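Local coordinates for protein P47 (Clostridium botulinum, PDB 6EKT) that may belong to a toxin complex that shields botulinum neurotoxin in the host gut, and has a fold resembling tubular lipid-binding proteins, at residues K60-E72 with I84-R96. Sequence-based numbering, arbitrary orientation. Where two conformers were deposited one is given.
Sequences KKQEIKMVFDNWE and IKTPIKEGYFKVR
Thr86 presses its methyl against the indole of Trp71: CG2 stands 3.6 Å from the centroid of the five-membered ring and 9° off its normal, a CH-pi contact over one face. Ile84 CD1 also packs on the indole, 3.8 Å from Trp71 CE3. The Phe68 ring presents its edge to the carbonyls of Thr86 and Pro87, while Trp71 NE1 sits over the centre of one of its faces. Met66 SD packs on Ile88 CD1 (3.9 Å), and Ile64 and Phe93 meet through their CB atoms. Ile64, Met66 and Phe93 also touch helix 152-168, whereas Trp71 reaches Ile46 of helix 35-49. The opposite face, at the solvent side, is looser and polar. There Tyr92, its CG placed between backbone N and carbonyl carbon (chi1 71°), leans toward strand 62-68, and its OH gives a hydrogen bond to Glu63 OE1 (2.9 Å) from above the carboxylate plane. Glu63 OE2 and Lys94 NZ are 4.3 Å apart, too far for a salt bridge. Strands 62-68 and 91-94 run antiparallel at 170°. Val67 O receives Lys89 N at 2.9 Å and, weakly, Glu90 N, so two residues face one: a classic beta bulge, where the chain turns a corner between two antiparallel sheets of this TULIP-like fold.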
ATOM      1  N   LYS A  60     -26.138  -4.842 -44.135  1.00 50.30           N
ATOM      2  CA  LYS A  60     -27.023  -5.615 -43.254  1.00 50.03           C
ATOM      3  C   LYS A  60     -28.175  -4.774 -42.709  1.00 49.27           C
ATOM      4  O   LYS A  60     -28.960  -5.261 -41.885  1.00 49.89           O
ATOM      5  CB  LYS A  60     -26.219  -6.300 -42.138  1.00 51.48           C
ATOM      6  CG  LYS A  60     -25.324  -7.435 -42.625  1.00 53.36           C
ATOM      7  CD  LYS A  60     -24.180  -7.671 -41.653  1.00 56.11           C
ATOM      8  CE  LYS A  60     -23.044  -8.474 -42.273  1.00 57.48           C
ATOM      9  NZ  LYS A  60     -21.854  -8.469 -41.371  1.00 58.06           N
ATOM     10  N   LYS A  61     -28.259  -3.527 -43.195  1.00 48.70           N
ATOM     11  CA  LYS A  61     -29.336  -2.553 -42.894  1.00 48.46           C
ATOM     12  C   LYS A  61     -29.574  -2.359 -41.395  1.00 46.21           C
ATOM     13  O   LYS A  61     -30.677  -2.607 -40.887  1.00 44.86           O
ATOM     14  CB  LYS A  61     -30.648  -2.920 -43.614  1.00 50.80           C
ATOM     15  CG  LYS A  61     -30.644  -2.638 -45.114  1.00 53.21           C
ATOM     16  CD  LYS A  61     -32.054  -2.659 -45.711  1.00 55.88           C
ATOM     17  CE  LYS A  61     -32.621  -4.073 -45.839  1.00 55.69           C
ATOM     18  NZ  LYS A  61     -33.873  -4.124 -46.648  1.00 57.34           N
ATOM     19  N   GLN A  62     -28.513  -1.954 -40.699  1.00 44.29           N
ATOM     20  CA  GLN A  62     -28.538  -1.776 -39.243  1.00 42.57           C
ATOM     21  C   GLN A  62     -27.821  -0.493 -38.863  1.00 41.94           C
ATOM     22  O   GLN A  62     -26.770  -0.164 -39.428  1.00 41.99           O
ATOM     23  CB  GLN A  62     -27.886  -2.963 -38.516  1.00 41.38           C
ATOM     24  CG  GLN A  62     -28.737  -4.233 -38.489  1.00 41.59           C
ATOM     25  CD  GLN A  62     -28.142  -5.374 -37.661  1.00 41.11           C
ATOM     26  OE1 GLN A  62     -27.040  -5.272 -37.116  1.00 41.21           O
ATOM     27  NE2 GLN A  62     -28.893  -6.471 -37.560  1.00 41.30           N
ATOM     28  N   GLU A  63     -28.408   0.232 -37.915  1.00 40.98           N
ATOM     29  CA  GLU A  63     -27.762   1.406 -37.324  1.00 42.04           C
ATOM     30  C   GLU A  63     -28.128   1.608 -35.852  1.00 40.48           C
ATOM     31  O   GLU A  63     -29.183   1.166 -35.395  1.00 39.71           O
ATOM     32  CB  GLU A  63     -28.046   2.671 -38.152  1.00 44.33           C
ATOM     33  CG  GLU A  63     -29.489   3.133 -38.118  1.00 46.76           C
ATOM     34  CD  GLU A  63     -29.836   4.093 -39.244  1.00 48.84           C
ATOM     35  OE1 GLU A  63     -29.402   5.265 -39.212  1.00 51.76           O
ATOM     36  OE2 GLU A  63     -30.565   3.671 -40.152  1.00 50.61           O
ATOM     37  N   ILE A  64     -27.236   2.274 -35.122  1.00 40.43           N
ATOM     38  CA  ILE A  64     -27.440   2.589 -33.711  1.00 39.23           C
ATOM     39  C   ILE A  64     -26.760   3.923 -33.367  1.00 39.29           C
ATOM     40  O   ILE A  64     -25.674   4.224 -33.876  1.00 39.74           O
ATOM     41  CB  ILE A  64     -26.975   1.437 -32.771  1.00 38.01           C
ATOM     42  CG1 ILE A  64     -27.256   1.784 -31.297  1.00 38.02           C
ATOM     43  CG2 ILE A  64     -25.517   1.058 -33.022  1.00 37.16           C
ATOM     44  CD1 ILE A  64     -27.131   0.619 -30.330  1.00 37.19           C
ATOM     45  N   LYS A  65     -27.430   4.714 -32.532  1.00 38.98           N
ATOM     46  CA  LYS A  65     -26.894   5.970 -32.021  1.00 40.79           C
ATOM     47  C   LYS A  65     -27.181   6.035 -30.529  1.00 40.58           C
ATOM     48  O   LYS A  65     -28.329   5.816 -30.117  1.00 40.28           O
ATOM     49  CB  LYS A  65     -27.554   7.170 -32.730  1.00 42.67           C
ATOM     50  CG  LYS A  65     -27.181   8.530 -32.152  1.00 44.99           C
ATOM     51  CD  LYS A  65     -27.756   9.644 -33.012  1.00 46.93           C
ATOM     52  CE  LYS A  65     -27.418  10.999 -32.431  1.00 49.37           C
ATOM     53  NZ  LYS A  65     -28.069  12.029 -33.291  1.00 51.06           N
ATOM     54  N   MET A  66     -26.141   6.342 -29.738  1.00 41.50           N
ATOM     55  CA  MET A  66     -26.248   6.464 -28.278  1.00 41.50           C
ATOM     56  C   MET A  66     -25.544   7.713 -27.778  1.00 42.94           C
ATOM     57  O   MET A  66     -24.323   7.855 -27.935  1.00 43.85           O
ATOM     58  CB  MET A  66     -25.670   5.225 -27.572  1.00 39.86           C
ATOM     59  CG  MET A  66     -26.444   3.931 -27.780  1.00 39.46           C
ATOM     60  SD  MET A  66     -25.765   2.458 -26.979  1.00 38.50           S
ATOM     61  CE  MET A  66     -24.268   2.153 -27.911  1.00 38.54           C
ATOM     62  N   VAL A  67     -26.311   8.618 -27.177  1.00 43.81           N
ATOM     63  CA  VAL A  67     -25.740   9.770 -26.469  1.00 44.84           C
ATOM     64  C   VAL A  67     -25.954   9.521 -24.968  1.00 43.95           C
ATOM     65  O   VAL A  67     -27.098   9.358 -24.511  1.00 43.85           O
ATOM     66  CB  VAL A  67     -26.357  11.130 -26.921  1.00 46.97           C
ATOM     67  CG1 VAL A  67     -25.504  12.300 -26.439  1.00 48.48           C
ATOM     68  CG2 VAL A  67     -26.518  11.206 -28.443  1.00 47.35           C
ATOM     69  N   PHE A  68     -24.853   9.470 -24.218  1.00 43.25           N
ATOM     70  CA  PHE A  68     -24.890   9.063 -22.810  1.00 42.78           C
ATOM     71  C   PHE A  68     -25.196  10.179 -21.818  1.00 44.88           C
ATOM     72  O   PHE A  68     -24.673  11.293 -21.921  1.00 46.59           O
ATOM     73  CB  PHE A  68     -23.583   8.351 -22.410  1.00 40.65           C
ATOM     74  CG  PHE A  68     -23.306   7.110 -23.216  1.00 38.60           C
ATOM     75  CD1 PHE A  68     -24.020   5.937 -22.991  1.00 36.94           C
ATOM     76  CD2 PHE A  68     -22.308   7.112 -24.190  1.00 38.37           C
ATOM     77  CE1 PHE A  68     -23.750   4.787 -23.728  1.00 36.09           C
ATOM     78  CE2 PHE A  68     -22.037   5.972 -24.938  1.00 37.22           C
ATOM     79  CZ  PHE A  68     -22.758   4.807 -24.707  1.00 35.90           C
ATOM     80  N   ASP A  69     -26.063   9.852 -20.865  1.00 45.65           N
ATOM     81  CA  ASP A  69     -26.310  10.654 -19.670  1.00 46.71           C
ATOM     82  C   ASP A  69     -25.034  10.735 -18.812  1.00 46.00           C
ATOM     83  O   ASP A  69     -24.589  11.831 -18.448  1.00 47.10           O
ATOM     84  CB  ASP A  69     -27.446  10.006 -18.869  1.00 48.77           C
ATOM     85  CG  ASP A  69     -28.398  11.012 -18.264  1.00 52.69           C
ATOM     86  OD1 ASP A  69     -28.050  11.620 -17.234  1.00 54.73           O
ATOM     87  OD2 ASP A  69     -29.511  11.176 -18.812  1.00 54.32           O
ATOM     88  N   ASN A  70     -24.451   9.564 -18.538  0.50 43.33           N
ATOM     89  CA  ASN A  70     -23.339   9.383 -17.603  0.50 41.76           C
ATOM     90  C   ASN A  70     -22.824   7.951 -17.763  0.50 39.57           C
ATOM     91  O   ASN A  70     -23.492   7.136 -18.398  0.50 38.49           O
ATOM     92  CB  ASN A  70     -23.825   9.584 -16.166  0.50 41.96           C
ATOM     93  CG  ASN A  70     -22.680   9.707 -15.186  0.50 41.43           C
ATOM     94  OD1 ASN A  70     -21.538   9.884 -15.594  0.50 40.81           O
ATOM     95  ND2 ASN A  70     -22.974   9.606 -13.898  0.50 41.41           N
ATOM     96  N   TRP A  71     -21.637   7.661 -17.223  1.00 38.63           N
ATOM     97  CA  TRP A  71     -21.215   6.276 -16.938  1.00 37.04           C
ATOM     98  C   TRP A  71     -20.913   6.254 -15.448  1.00 36.99           C
ATOM     99  O   TRP A  71     -20.279   7.182 -14.935  1.00 39.53           O
ATOM    100  CB  TRP A  71     -19.960   5.863 -17.712  1.00 35.99           C
ATOM    101  CG  TRP A  71     -20.120   5.563 -19.176  1.00 36.49           C
ATOM    102  CD1 TRP A  71     -21.170   5.905 -20.002  1.00 37.50           C
ATOM    103  CD2 TRP A  71     -19.160   4.910 -20.009  1.00 35.97           C
ATOM    104  NE1 TRP A  71     -20.931   5.468 -21.286  1.00 36.79           N
ATOM    105  CE2 TRP A  71     -19.701   4.869 -21.324  1.00 36.27           C
ATOM    106  CE3 TRP A  71     -17.894   4.342 -19.773  1.00 35.06           C
ATOM    107  CZ2 TRP A  71     -19.024   4.275 -22.396  1.00 36.13           C
ATOM    108  CZ3 TRP A  71     -17.212   3.766 -20.842  1.00 35.13           C
ATOM    109  CH2 TRP A  71     -17.786   3.729 -22.141  1.00 35.65           C
ATOM    110  N   GLU A  72     -21.372   5.222 -14.745  1.00 36.30           N
ATOM    111  CA  GLU A  72     -21.220   5.140 -13.289  1.00 36.14           C
ATOM    112  C   GLU A  72     -20.859   3.725 -12.871  1.00 34.58           C
ATOM    113  O   GLU A  72     -21.564   2.773 -13.226  1.00 34.62           O
ATOM    114  CB  GLU A  72     -22.508   5.575 -12.579  1.00 38.22           C
ATOM    115  CG  GLU A  72     -22.480   5.419 -11.057  1.00 40.01           C
ATOM    116  CD  GLU A  72     -23.854   5.497 -10.388  1.00 42.39           C
ATOM    117  OE1 GLU A  72     -24.884   5.563 -11.091  1.00 44.22           O
ATOM    118  OE2 GLU A  72     -23.911   5.493  -9.137  1.00 43.14           O
ATOM    119  N   ILE A  84     -20.645  -1.256 -14.627  1.00 29.67           N
ATOM    120  CA  ILE A  84     -21.003   0.142 -14.889  1.00 30.25           C
ATOM    121  C   ILE A  84     -22.409   0.288 -15.464  1.00 31.53           C
ATOM    122  O   ILE A  84     -22.885  -0.598 -16.198  1.00 31.11           O
ATOM    123  CB  ILE A  84     -19.979   0.874 -15.795  1.00 30.46           C
ATOM    124  CG1 ILE A  84     -19.888   0.230 -17.192  1.00 30.77           C
ATOM    125  CG2 ILE A  84     -18.615   0.987 -15.089  1.00 30.20           C
ATOM    126  CD1 ILE A  84     -19.247   1.120 -18.245  1.00 31.69           C
ATOM    127  N   LYS A  85     -23.076   1.380 -15.091  1.00 32.79           N
ATOM    128  CA  LYS A  85     -24.343   1.764 -15.711  1.00 34.51           C
ATOM    129  C   LYS A  85     -24.026   2.801 -16.780  1.00 34.73           C
ATOM    130  O   LYS A  85     -23.244   3.724 -16.524  1.00 33.82           O
ATOM    131  CB  LYS A  85     -25.294   2.389 -14.691  1.00 37.22           C
ATOM    132  CG  LYS A  85     -25.834   1.467 -13.607  1.00 38.97           C
ATOM    133  CD  LYS A  85     -26.774   2.279 -12.729  1.00 42.12           C
ATOM    134  CE  LYS A  85     -27.065   1.617 -11.390  1.00 43.67           C
ATOM    135  NZ  LYS A  85     -27.891   2.542 -10.555  1.00 44.93           N
ATOM    136  N   THR A  86     -24.636   2.670 -17.962  1.00 34.07           N
ATOM    137  CA  THR A  86     -24.395   3.625 -19.049  1.00 35.18           C
ATOM    138  C   THR A  86     -25.718   4.229 -19.564  1.00 36.77           C
ATOM    139  O   THR A  86     -26.066   4.036 -20.734  1.00 36.64           O
ATOM    140  CB  THR A  86     -23.582   3.006 -20.215  1.00 33.97           C
ATOM    141  OG1 THR A  86     -24.336   1.943 -20.813  1.00 32.82           O
ATOM    142  CG2 THR A  86     -22.224   2.455 -19.742  1.00 32.74           C
ATOM    143  N   PRO A  87     -26.458   4.960 -18.690  1.00 38.19           N
ATOM    144  CA  PRO A  87     -27.762   5.505 -19.073  1.00 39.30           C
ATOM    145  C   PRO A  87     -27.675   6.338 -20.365  1.00 40.68           C
ATOM    146  O   PRO A  87     -26.784   7.188 -20.510  1.00 41.65           O
ATOM    147  CB  PRO A  87     -28.163   6.373 -17.867  1.00 39.96           C
ATOM    148  CG  PRO A  87     -26.882   6.632 -17.129  1.00 40.19           C
ATOM    149  CD  PRO A  87     -26.095   5.366 -17.314  1.00 38.60           C
ATOM    150  N   ILE A  88     -28.563   6.029 -21.300  1.00 40.45           N
ATOM    151  CA  ILE A  88     -28.661   6.720 -22.592  1.00 42.23           C
ATOM    152  C   ILE A  88     -29.731   7.810 -22.470  1.00 44.39           C
ATOM    153  O   ILE A  88     -30.902   7.512 -22.215  1.00 44.52           O
ATOM    154  CB  ILE A  88     -29.026   5.740 -23.746  1.00 40.37           C
ATOM    155  CG1 ILE A  88     -27.991   4.610 -23.852  1.00 38.03           C
ATOM    156  CG2 ILE A  88     -29.093   6.464 -25.093  1.00 40.83           C
ATOM    157  CD1 ILE A  88     -28.546   3.317 -24.412  1.00 37.66           C
ATOM    158  N   LYS A  89     -29.329   9.064 -22.657  1.00 47.47           N
ATOM    159  CA  LYS A  89     -30.299  10.172 -22.627  1.00 50.80           C
ATOM    160  C   LYS A  89     -31.118  10.296 -23.916  1.00 51.83           C
ATOM    161  O   LYS A  89     -32.292  10.676 -23.865  1.00 53.23           O
ATOM    162  CB  LYS A  89     -29.658  11.515 -22.226  1.00 54.42           C
ATOM    163  CG  LYS A  89     -28.610  12.102 -23.168  1.00 56.33           C
ATOM    164  CD  LYS A  89     -28.282  13.548 -22.787  1.00 58.96           C
ATOM    165  CE  LYS A  89     -26.861  13.925 -23.187  1.00 59.24           C
ATOM    166  NZ  LYS A  89     -26.419  15.213 -22.569  1.00 61.31           N
ATOM    167  N   GLU A  90     -30.494   9.989 -25.055  1.00 50.34           N
ATOM    168  CA  GLU A  90     -31.164  10.018 -26.360  1.00 51.00           C
ATOM    169  C   GLU A  90     -30.457   9.115 -27.373  1.00 48.56           C
ATOM    170  O   GLU A  90     -29.251   8.853 -27.280  1.00 46.08           O
ATOM    171  CB  GLU A  90     -31.304  11.452 -26.911  1.00 53.56           C
ATOM    172  CG  GLU A  90     -29.991  12.124 -27.270  1.00 55.17           C
ATOM    173  CD  GLU A  90     -30.163  13.366 -28.115  1.00 58.54           C
ATOM    174  OE1 GLU A  90     -30.555  13.252 -29.294  1.00 60.16           O
ATOM    175  OE2 GLU A  90     -29.902  14.462 -27.602  1.00 60.96           O
ATOM    176  N   GLY A  91     -31.228   8.666 -28.352  1.00 47.59           N
ATOM    177  CA  GLY A  91     -30.722   7.768 -29.369  1.00 46.17           C
ATOM    178  C   GLY A  91     -31.756   6.767 -29.835  1.00 44.19           C
ATOM    179  O   GLY A  91     -32.917   6.799 -29.412  1.00 44.27           O
ATOM    180  N   TYR A  92     -31.303   5.858 -30.692  1.00 42.98           N
ATOM    181  CA  TYR A  92     -32.168   4.876 -31.333  1.00 43.16           C
ATOM    182  C   TYR A  92     -31.339   3.734 -31.923  1.00 41.62           C
ATOM    183  O   TYR A  92     -30.121   3.846 -32.093  1.00 40.96           O
ATOM    184  CB  TYR A  92     -32.997   5.561 -32.451  1.00 44.80           C
ATOM    185  CG  TYR A  92     -32.175   5.951 -33.660  1.00 45.83           C
ATOM    186  CD1 TYR A  92     -31.476   7.162 -33.693  1.00 47.26           C
ATOM    187  CD2 TYR A  92     -32.080   5.091 -34.771  1.00 46.33           C
ATOM    188  CE1 TYR A  92     -30.702   7.515 -34.791  1.00 48.91           C
ATOM    189  CE2 TYR A  92     -31.311   5.435 -35.879  1.00 47.80           C
ATOM    190  CZ  TYR A  92     -30.623   6.644 -35.878  1.00 49.30           C
ATOM    191  OH  TYR A  92     -29.861   6.991 -36.962  1.00 51.83           O
ATOM    192  N   PHE A  93     -32.011   2.638 -32.247  1.00 41.62           N
ATOM    193  CA  PHE A  93     -31.457   1.701 -33.215  1.00 40.91           C
ATOM    194  C   PHE A  93     -32.510   1.312 -34.248  1.00 41.56           C
ATOM    195  O   PHE A  93     -33.711   1.405 -33.979  1.00 41.10           O
ATOM    196  CB  PHE A  93     -30.777   0.495 -32.555  1.00 38.56           C
ATOM    197  CG  PHE A  93     -31.720  -0.498 -31.932  1.00 38.02           C
ATOM    198  CD1 PHE A  93     -32.149  -0.345 -30.612  1.00 38.00           C
ATOM    199  CD2 PHE A  93     -32.142  -1.625 -32.648  1.00 37.47           C
ATOM    200  CE1 PHE A  93     -33.000  -1.284 -30.024  1.00 37.56           C
ATOM    201  CE2 PHE A  93     -32.992  -2.565 -32.065  1.00 36.99           C
ATOM    202  CZ  PHE A  93     -33.418  -2.395 -30.751  1.00 36.95           C
ATOM    203  N   LYS A  94     -32.027   0.930 -35.415  1.00 42.70           N
ATOM    204  CA  LYS A  94     -32.849   0.560 -36.546  1.00 44.82           C
ATOM    205  C   LYS A  94     -32.407  -0.745 -37.136  1.00 44.40           C
ATOM    206  O   LYS A  94     -31.253  -0.920 -37.418  1.00 43.91           O
ATOM    207  CB  LYS A  94     -32.726   1.639 -37.616  1.00 47.28           C
ATOM    208  CG  LYS A  94     -33.746   1.566 -38.741  1.00 49.54           C
ATOM    209  CD  LYS A  94     -33.850   2.899 -39.475  1.00 51.41           C
ATOM    210  CE  LYS A  94     -34.776   2.800 -40.682  1.00 53.52           C
ATOM    211  NZ  LYS A  94     -34.632   3.958 -41.616  1.00 54.94           N
ATOM    212  N   VAL A  95     -33.355  -1.644 -37.356  1.00 45.23           N
ATOM    213  CA  VAL A  95     -33.058  -2.934 -37.918  1.00 46.92           C
ATOM    214  C   VAL A  95     -33.818  -3.294 -39.203  1.00 50.72           C
ATOM    215  O   VAL A  95     -33.329  -3.048 -40.267  1.00 52.89           O
ATOM    216  CB  VAL A  95     -33.169  -4.085 -36.857  1.00 45.37           C
ATOM    217  CG1 VAL A  95     -32.736  -5.419 -37.432  1.00 44.29           C
ATOM    218  CG2 VAL A  95     -32.243  -3.816 -35.695  1.00 43.98           C
ATOM    219  N   ARG A  96     -35.009  -3.858 -39.104  1.00 54.92           N
ATOM    220  CA  ARG A  96     -35.689  -4.354 -40.312  1.00 59.06           C
ATOM    221  C   ARG A  96     -36.769  -3.381 -40.735  1.00 61.72           C
ATOM    222  O   ARG A  96     -37.935  -3.710 -40.878  1.00 64.22           O
ATOM    223  CB  ARG A  96     -36.206  -5.785 -40.068  1.00 61.14           C
ATOM    224  CG  ARG A  96     -35.120  -6.863 -40.125  1.00 62.15           C
ATOM    225  CD  ARG A  96     -35.295  -7.981 -39.101  1.00 63.21           C
ATOM    226  NE  ARG A  96     -36.697  -8.318 -38.984  1.00 66.08           N
ATOM    227  CZ  ARG A  96     -37.193  -9.488 -38.606  1.00 66.45           C
ATOM    228  NH1 ARG A  96     -36.396 -10.480 -38.266  1.00 63.82           N
ATOM    229  NH2 ARG A  96     -38.522  -9.640 -38.557  1.00 65.22           N
TER